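Local atomic coordinates of guanine deaminase (Escherichia coli, PDB entry 6OHB), a protein that catalyses the zinc-dependent hydrolytic deamination of guanine to xanthine and ammonia, the single step from guanine to xanthine in guanine degradation. Residues 77-82 with 366-371; 236-241 with 272-277; 297-302 with 322-327. One frame throughout, in Å; residues are numbered along the deposited sequence.

All three contacts are buried in the (beta/alpha)8 barrel of the amidohydrolase fold, and each holds one zinc-binding residue. Contact 2 (236-241 with 272-277) and contact 3 (297-302 with 322-327) each join neighbouring parallel strands through backbone hydrogen bonds and run on into the active-site loops, bringing H237 and D327 to the metal. Contact 1 (77-82 with 366-371) sets the first barrel strand, which carries H82, against a short helix, by methyl packing and a bridging water. H276 ties contact 2 to contact 3 through N302, while T81 and D80 of contact 1 bond to M324 and T326 of contact 3.

Contact 1 (77-82 with 366-371); sequences GFVDTH and GGAKSL. With ZN (zinc ion), chain E.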
loop_
_atom_site.group_PDB
_atom_site.type_symbol
_atom_site.label_atom_id
_atom_site.label_comp_id
_atom_site.label_asym_id
_atom_site.label_seq_id
_atom_site.Cartn_x
_atom_site.Cartn_y
_atom_site.Cartn_z
ATOM N N GLY A 77 10.703 2.859 19.187
ATOM C CA GLY A 77 10.891 1.858 18.150
ATOM C C GLY A 77 9.627 1.047 17.922
ATOM O O GLY A 77 8.877 0.749 18.855
ATOM N N PHE A 78 9.366 0.725 16.657
ATOM C CA PHE A 78 8.180 -0.052 16.326
ATOM C C PHE A 78 8.323 -1.507 16.762
ATOM O O PHE A 78 9.424 -2.078 16.778
ATOM C CB PHE A 78 7.888 0.027 14.826
ATOM C CG PHE A 78 7.665 1.428 14.334
ATOM C CD1 PHE A 78 6.820 2.288 15.019
ATOM C CD2 PHE A 78 8.316 1.893 13.204
ATOM C CE1 PHE A 78 6.618 3.581 14.581
ATOM C CE2 PHE A 78 8.118 3.189 12.759
ATOM C CZ PHE A 78 7.266 4.033 13.451
ATOM N N VAL A 79 7.174 -2.113 17.066
ATOM C CA VAL A 79 7.077 -3.466 17.601
ATOM C C VAL A 79 6.285 -4.303 16.601
ATOM O O VAL A 79 5.079 -4.085 16.411
ATOM C CB VAL A 79 6.409 -3.484 18.981
ATOM C CG1 VAL A 79 6.323 -4.911 19.503
ATOM C CG2 VAL A 79 7.177 -2.584 19.957
ATOM N N ASP A 80 6.958 -5.276 15.985
ATOM C CA ASP A 80 6.382 -6.150 14.966
ATOM C C ASP A 80 6.077 -7.501 15.608
ATOM O O ASP A 80 6.995 -8.273 15.900
ATOM C CB ASP A 80 7.365 -6.304 13.806
ATOM C CG ASP A 80 6.721 -6.879 12.555
ATOM O OD1 ASP A 80 5.714 -7.616 12.666
ATOM O OD2 ASP A 80 7.241 -6.594 11.455
ATOM N N THR A 81 4.791 -7.812 15.782
ATOM C CA THR A 81 4.411 -8.952 16.612
ATOM C C THR A 81 4.251 -10.272 15.857
ATOM O O THR A 81 3.920 -11.278 16.495
ATOM C CB THR A 81 3.115 -8.649 17.374
ATOM O OG1 THR A 81 2.048 -8.400 16.449
ATOM C CG2 THR A 81 3.299 -7.443 18.295
ATOM N N HIS A 82 4.497 -10.318 14.547
ATOM C CA HIS A 82 4.514 -11.597 13.826
ATOM C C HIS A 82 5.233 -11.396 12.498
ATOM O O HIS A 82 4.733 -10.681 11.624
ATOM C CB HIS A 82 3.102 -12.142 13.605
ATOM C CG HIS A 82 3.063 -13.437 12.850
ATOM N ND1 HIS A 82 3.470 -14.635 13.397
ATOM C CD2 HIS A 82 2.673 -13.719 11.583
ATOM C CE1 HIS A 82 3.327 -15.598 12.505
ATOM N NE2 HIS A 82 2.844 -15.069 11.396
ATOM N N GLY A 366 1.231 -0.222 22.575
ATOM C CA GLY A 366 0.257 -1.300 22.483
ATOM C C GLY A 366 0.869 -2.601 21.994
ATOM O O GLY A 366 0.530 -3.686 22.480
ATOM N N GLY A 367 1.781 -2.516 21.025
ATOM C CA GLY A 367 2.452 -3.720 20.565
ATOM C C GLY A 367 3.315 -4.340 21.647
ATOM O O GLY A 367 3.246 -5.547 21.898
ATOM N N ALA A 368 4.112 -3.510 22.330
ATOM C CA ALA A 368 4.911 -3.997 23.455
ATOM C C ALA A 368 4.026 -4.652 24.506
ATOM O O ALA A 368 4.388 -5.688 25.076
ATOM C CB ALA A 368 5.721 -2.853 24.069
ATOM N N LYS A 369 2.860 -4.059 24.769
ATOM C CA LYS A 369 1.919 -4.621 25.733
ATOM C C LYS A 369 1.418 -5.991 25.294
ATOM O O LYS A 369 1.306 -6.909 26.117
ATOM C CB LYS A 369 0.748 -3.661 25.925
ATOM C CG LYS A 369 -0.408 -4.238 26.711
ATOM C CD LYS A 369 -0.163 -4.141 28.191
ATOM C CE LYS A 369 -1.463 -4.335 28.953
ATOM N NZ LYS A 369 -2.591 -3.624 28.278
ATOM N N SER A 370 1.099 -6.150 24.003
ATOM C CA SER A 370 0.664 -7.459 23.521
ATOM C C SER A 370 1.763 -8.501 23.681
ATOM O O SER A 370 1.472 -9.683 23.896
ATOM C CB SER A 370 0.213 -7.376 22.058
ATOM O OG SER A 370 1.313 -7.517 21.171
ATOM N N LEU A 371 3.024 -8.084 23.601
ATOM C CA LEU A 371 4.147 -8.983 23.828
ATOM C C LEU A 371 4.555 -9.061 25.296
ATOM O O LEU A 371 5.505 -9.780 25.620
ATOM C CB LEU A 371 5.345 -8.555 22.975
ATOM C CG LEU A 371 5.088 -8.604 21.463
ATOM C CD1 LEU A 371 6.372 -8.370 20.677
ATOM C CD2 LEU A 371 4.433 -9.925 21.064
HETATM ZN ZN ZN E . 2.788 -16.074 9.657
HETATM O O HOH W 1 0.285 -8.970 19.024
#
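V79 and L371 meet methyl to methyl, V79 CG1 lying 3.7 Å from L371 CD1 as the two side chains run past one another head to tail. With CG1 anti to the backbone N (chi1 180°), V79 also lays that methyl on the helix backbone, against G367 C. The second branch, CG2, only brushes the methyl of A368. T81 adds its own methyl: CG2 sits between the branches of L371, 3.8 Å from L371 CG, and 3.5 Å from S370 OG. An alanine in place of L371 would probably open a gap beside V79 CG1 and T81 CG2 and leave both methyls without their main apolar partner.

Behind this first shell, G367 lets the helix come close, since a beta carbon there would fall about 3.1 Å from V79 CB. S370 OG turns back to donate to G367 O at 2.9 Å, in the carbonyl plane on a lone pair, and L371 N gives that oxygen a second bond. A water donates to S370 OG at 2.8 Å and reaches T81 OG1 in a weak bond, a polar, partly weak link between strand and helix.

Further along the same strand, H82 NE2 binds the zinc ion. On the helix side, L371 touches L139 and V273 of other barrel strands, and its carbonyl accepts from W233, consistent with a place inside the barrel, toward the end away from the metal. Strand 73-84 lies between strand 135-141, paired through F78 and D80, and strand 321-324, which it meets at M324.

Contact 2 (236-241 with 272-277); sequences THLCEN and CVFAHC. With ZN (zinc ion), chain E.
E240 lies along one face of the H276 imidazole and can be followed over it atom by atom. Its CB starts 3.6 Å from H276 CB. With CG anti to the backbone N (chi1 180°) and the chain extended beyond, CG comes over the ring, 3.7 Å from its centroid, in a CH-pi contact. CD then sits 3.2 Å above the H276 plane, over the ring centre, and the carboxylate is stacked almost flat on the imidazole, the planes 14° apart. At the tip OE1 hangs over H276 CD2 and OE2 over CE1. The oxygens do not bond to the ring nitrogens, which look elsewhere: ND1 to N302, NE2 weakly to D327.

The edge of the same ring meets H237, H276 NE2 lying 3.2 Å from H237 CD2. H237 NE2 binds the zinc ion at 2.0 Å, while R209 O holds its ND1. E240 and H237 also belong to the probable guanine site, together with L238 and C239.

Parallel pairing carries the backbone: T236 N to V273 O, A275 N to T236 O at 2.8 Å, L238 N to A275 O and C277 N to L238 O. H237 and A275 share one side of the sheet; T236 CG2 packs on F274 CD1 at 3.5 Å across the other. L238 packs its CD2 on F274 CB and reaches helix 258-264. Strand 233-238 has 203-208 as its other neighbour, and strand 272-274 has 294-297.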
loop_
_atom_site.group_PDB
_atom_site.type_symbol
_atom_site.label_atom_id
_atom_site.label_comp_id
_atom_site.label_asym_id
_atom_site.label_seq_id
_atom_site.Cartn_x
_atom_site.Cartn_y
_atom_site.Cartn_z
ATOM N N THR A 236 2.112 -18.816 17.772
ATOM C CA THR A 236 1.620 -19.712 16.729
ATOM C C THR A 236 0.564 -19.006 15.889
ATOM O O THR A 236 0.141 -17.897 16.207
ATOM C CB THR A 236 1.069 -21.012 17.342
ATOM O OG1 THR A 236 0.838 -21.972 16.306
ATOM C CG2 THR A 236 -0.228 -20.752 18.100
ATOM N N HIS A 237 0.135 -19.665 14.808
ATOM C CA HIS A 237 -0.923 -19.154 13.940
ATOM C C HIS A 237 -2.283 -19.686 14.412
ATOM O O HIS A 237 -2.374 -20.796 14.944
ATOM C CB HIS A 237 -0.677 -19.559 12.479
ATOM C CG HIS A 237 0.487 -18.872 11.815
ATOM N ND1 HIS A 237 1.774 -19.371 11.847
ATOM C CD2 HIS A 237 0.539 -17.757 11.044
ATOM C CE1 HIS A 237 2.570 -18.581 11.146
ATOM N NE2 HIS A 237 1.847 -17.591 10.652
ATOM N N LEU A 238 -3.348 -18.892 14.222
ATOM C CA LEU A 238 -4.669 -19.306 14.697
ATOM C C LEU A 238 -5.782 -18.704 13.847
ATOM O O LEU A 238 -5.858 -17.480 13.716
ATOM C CB LEU A 238 -4.872 -18.906 16.168
ATOM C CG LEU A 238 -6.235 -19.188 16.818
ATOM C CD1 LEU A 238 -6.431 -20.682 17.010
ATOM C CD2 LEU A 238 -6.347 -18.456 18.152
ATOM N N CYS A 239 -6.657 -19.566 13.321
ATOM C CA CYS A 239 -7.842 -19.191 12.543
ATOM C C CYS A 239 -7.561 -18.068 11.543
ATOM O O CYS A 239 -8.220 -17.027 11.522
ATOM C CB CYS A 239 -9.010 -18.819 13.461
ATOM S SG CYS A 239 -9.309 -19.953 14.830
ATOM N N GLU A 240 -6.598 -18.330 10.667
ATOM C CA GLU A 240 -6.319 -17.399 9.582
ATOM C C GLU A 240 -7.299 -17.592 8.429
ATOM O O GLU A 240 -7.777 -16.614 7.839
ATOM C CB GLU A 240 -4.872 -17.582 9.099
ATOM C CG GLU A 240 -4.439 -16.669 7.955
ATOM C CD GLU A 240 -2.976 -16.874 7.568
ATOM O OE1 GLU A 240 -2.345 -17.806 8.110
ATOM O OE2 GLU A 240 -2.457 -16.115 6.719
ATOM N N ASN A 241 -7.619 -18.847 8.112
ATOM C CA ASN A 241 -8.374 -19.209 6.921
ATOM C C ASN A 241 -9.408 -20.274 7.273
ATOM O O ASN A 241 -9.175 -21.120 8.141
ATOM C CB ASN A 241 -7.420 -19.701 5.824
ATOM C CG ASN A 241 -8.141 -20.167 4.589
ATOM O OD1 ASN A 241 -8.116 -21.351 4.259
ATOM N ND2 ASN A 241 -8.782 -19.237 3.885
ATOM N N CYS A 272 1.418 -15.479 25.251
ATOM C CA CYS A 272 1.044 -16.390 24.177
ATOM C C CYS A 272 0.382 -15.567 23.081
ATOM O O CYS A 272 -0.656 -14.939 23.318
ATOM C CB CYS A 272 0.105 -17.487 24.686
ATOM S SG CYS A 272 0.700 -18.367 26.173
ATOM N N VAL A 273 0.985 -15.565 21.893
ATOM C CA VAL A 273 0.583 -14.694 20.796
ATOM C C VAL A 273 0.106 -15.557 19.635
ATOM O O VAL A 273 0.845 -16.422 19.138
ATOM C CB VAL A 273 1.725 -13.763 20.346
ATOM C CG1 VAL A 273 1.250 -12.858 19.212
ATOM C CG2 VAL A 273 2.224 -12.931 21.518
ATOM N N PHE A 274 -1.113 -15.280 19.184
ATOM C CA PHE A 274 -1.765 -16.026 18.119
ATOM C C PHE A 274 -1.921 -15.103 16.919
ATOM O O PHE A 274 -2.600 -14.072 17.001
ATOM C CB PHE A 274 -3.116 -16.567 18.591
ATOM C CG PHE A 274 -3.008 -17.491 19.774
ATOM C CD1 PHE A 274 -2.673 -18.823 19.599
ATOM C CD2 PHE A 274 -3.218 -17.021 21.064
ATOM C CE1 PHE A 274 -2.557 -19.676 20.680
ATOM C CE2 PHE A 274 -3.103 -17.866 22.152
ATOM C CZ PHE A 274 -2.772 -19.198 21.961
ATOM N N ALA A 275 -1.287 -15.478 15.817
ATOM C CA ALA A 275 -1.303 -14.684 14.601
ATOM C C ALA A 275 -2.609 -14.872 13.843
ATOM O O ALA A 275 -3.161 -15.978 13.791
ATOM C CB ALA A 275 -0.124 -15.064 13.706
ATOM N N HIS A 276 -3.111 -13.754 13.300
ATOM C CA HIS A 276 -4.222 -13.642 12.355
ATOM C C HIS A 276 -5.565 -13.550 13.068
ATOM O O HIS A 276 -6.114 -12.450 13.186
ATOM C CB HIS A 276 -4.198 -14.787 11.339
ATOM C CG HIS A 276 -2.928 -14.848 10.548
ATOM N ND1 HIS A 276 -2.544 -13.846 9.682
ATOM C CD2 HIS A 276 -1.948 -15.781 10.503
ATOM C CE1 HIS A 276 -1.384 -14.162 9.133
ATOM N NE2 HIS A 276 -1.000 -15.333 9.613
ATOM N N CYS A 277 -6.100 -14.675 13.551
ATOM C CA CYS A 277 -7.347 -14.668 14.323
ATOM C C CYS A 277 -8.474 -13.985 13.553
ATOM O O CYS A 277 -9.210 -13.155 14.095
ATOM C CB CYS A 277 -7.148 -13.997 15.684
ATOM S SG CYS A 277 -5.998 -14.868 16.760
HETATM ZN ZN ZN E . 2.788 -16.074 9.657
#

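Contact 3 (297-302 with 322-327); sequences FCPTSN and VGMGTD. With ZN (zinc ion), chain E.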
loop_
_atom_site.group_PDB
_atom_site.type_symbol
_atom_site.label_atom_id
_atom_site.label_comp_id
_atom_site.label_asym_id
_atom_site.label_seq_id
_atom_site.Cartn_x
_atom_site.Cartn_y
_atom_site.Cartn_z
ATOM N N PHE A 297 -2.292 -8.908 14.725
ATOM C CA PHE A 297 -3.072 -8.413 13.594
ATOM C C PHE A 297 -2.133 -8.168 12.416
ATOM O O PHE A 297 -1.205 -7.358 12.517
ATOM C CB PHE A 297 -3.804 -7.139 14.034
ATOM C CG PHE A 297 -4.697 -6.508 12.988
ATOM C CD1 PHE A 297 -5.091 -7.190 11.849
ATOM C CD2 PHE A 297 -5.147 -5.205 13.172
ATOM C CE1 PHE A 297 -5.911 -6.580 10.907
ATOM C CE2 PHE A 297 -5.960 -4.595 12.242
ATOM C CZ PHE A 297 -6.343 -5.277 11.106
ATOM N N CYS A 298 -2.371 -8.862 11.297
ATOM C CA CYS A 298 -1.545 -8.740 10.092
ATOM C C CYS A 298 -2.432 -8.450 8.889
ATOM O O CYS A 298 -2.808 -9.377 8.148
ATOM C CB CYS A 298 -0.746 -10.022 9.829
ATOM S SG CYS A 298 -0.071 -10.892 11.255
ATOM N N PRO A 299 -2.739 -7.174 8.625
ATOM C CA PRO A 299 -3.706 -6.883 7.552
ATOM C C PRO A 299 -3.198 -7.198 6.150
ATOM O O PRO A 299 -3.983 -7.641 5.295
ATOM C CB PRO A 299 -3.994 -5.388 7.734
ATOM C CG PRO A 299 -2.802 -4.857 8.470
ATOM C CD PRO A 299 -2.370 -5.968 9.385
ATOM N N THR A 300 -1.904 -6.997 5.886
ATOM C CA THR A 300 -1.393 -7.117 4.521
ATOM C C THR A 300 -1.523 -8.541 3.991
ATOM O O THR A 300 -2.068 -8.764 2.903
ATOM C CB THR A 300 0.064 -6.652 4.470
ATOM O OG1 THR A 300 0.145 -5.288 4.892
ATOM C CG2 THR A 300 0.616 -6.762 3.054
ATOM N N SER A 301 -1.022 -9.521 4.747
ATOM C CA SER A 301 -1.161 -10.908 4.323
ATOM C C SER A 301 -2.617 -11.363 4.356
ATOM O O SER A 301 -3.030 -12.167 3.512
ATOM C CB SER A 301 -0.281 -11.821 5.180
ATOM O OG SER A 301 -0.960 -12.240 6.347
ATOM N N ASN A 302 -3.419 -10.849 5.297
ATOM C CA ASN A 302 -4.843 -11.182 5.293
ATOM C C ASN A 302 -5.494 -10.775 3.974
ATOM O O ASN A 302 -6.372 -11.480 3.459
ATOM C CB ASN A 302 -5.569 -10.507 6.458
ATOM C CG ASN A 302 -5.177 -11.070 7.817
ATOM O OD1 ASN A 302 -4.467 -12.074 7.922
ATOM N ND2 ASN A 302 -5.644 -10.417 8.870
ATOM N N VAL A 322 -3.980 -6.652 21.356
ATOM C CA VAL A 322 -3.699 -6.777 19.929
ATOM C C VAL A 322 -2.437 -5.996 19.595
ATOM O O VAL A 322 -2.286 -4.842 20.009
ATOM C CB VAL A 322 -4.877 -6.282 19.064
ATOM C CG1 VAL A 322 -4.478 -6.211 17.592
ATOM C CG2 VAL A 322 -6.080 -7.190 19.243
ATOM N N GLY A 323 -1.538 -6.627 18.831
ATOM C CA GLY A 323 -0.405 -5.955 18.235
ATOM C C GLY A 323 -0.412 -6.154 16.723
ATOM O O GLY A 323 -1.191 -6.947 16.180
ATOM N N MET A 324 0.456 -5.408 16.043
ATOM C CA MET A 324 0.546 -5.442 14.587
ATOM C C MET A 324 1.703 -6.326 14.128
ATOM O O MET A 324 2.805 -6.250 14.673
ATOM C CB MET A 324 0.733 -4.032 14.019
ATOM C CG MET A 324 -0.338 -3.023 14.416
ATOM S SD MET A 324 -2.002 -3.471 13.894
ATOM C CE MET A 324 -1.760 -3.674 12.125
ATOM N N GLY A 325 1.446 -7.155 13.121
ATOM C CA GLY A 325 2.481 -7.966 12.507
ATOM C C GLY A 325 2.464 -7.798 11.001
ATOM O O GLY A 325 1.439 -7.482 10.401
ATOM N N THR A 326 3.636 -7.969 10.395
ATOM C CA THR A 326 3.762 -7.880 8.940
ATOM C C THR A 326 3.491 -9.179 8.156
ATOM O O THR A 326 3.143 -9.076 6.969
ATOM C CB THR A 326 5.154 -7.354 8.559
ATOM O OG1 THR A 326 6.167 -8.209 9.099
ATOM C CG2 THR A 326 5.360 -5.937 9.069
ATOM N N ASP A 327 3.562 -10.362 8.793
ATOM C CA ASP A 327 3.713 -11.687 8.143
ATOM C C ASP A 327 4.592 -11.572 6.914
ATOM O O ASP A 327 4.220 -12.000 5.824
ATOM C CB ASP A 327 2.390 -12.433 7.833
ATOM C CG ASP A 327 2.488 -13.949 8.262
ATOM O OD1 ASP A 327 3.572 -14.385 8.533
ATOM O OD2 ASP A 327 1.622 -14.810 8.345
HETATM ZN ZN ZN E . 2.788 -16.074 9.657
HETATM O O HOH W 2 0.330 -7.221 7.849
#
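The F297 ring takes P299 CD on one face, 3.8 Å above its plane and offset toward the rim, and M324 SD obliquely beside it. The sulfur is 3.7 Å from F297 CD2, a Met-aromatic contact; F310 also meets the ring, and A343 of helix 336-349 packs on F297. The place is the seventh and eighth strands of the amidohydrolase (beta/alpha)8 barrel, side by side and parallel. M324 runs alongside F297 in the same direction, then bends at chi2 and chi3 (both near -60°), which swings its CE methyl across to P299 CD at 3.6 Å. V322 CG1 completes the apolar side against F297 CB.

Two backbone bonds join the strands, F297 N to G323 O and G325 N to F297 O, each 2.7 Å long. Beyond them the first segment turns into a helix with C298 as its N-cap residue, and C298 CA makes a CH...O contact to G325 O. The absence of a side chain at G325 leaves room for C298 SG beside it.

The other flat group, the D327 carboxylate, grips the zinc ion through both oxygens, OD1 and OD2, each 2.2 Å away; H82, H84 and H237 complete the site. S301 stands beside D327, its OG 3.7 Å from D327 CB. A water bridges the segments: it accepts from T300 N and donates to G325 O at 2.8 Å.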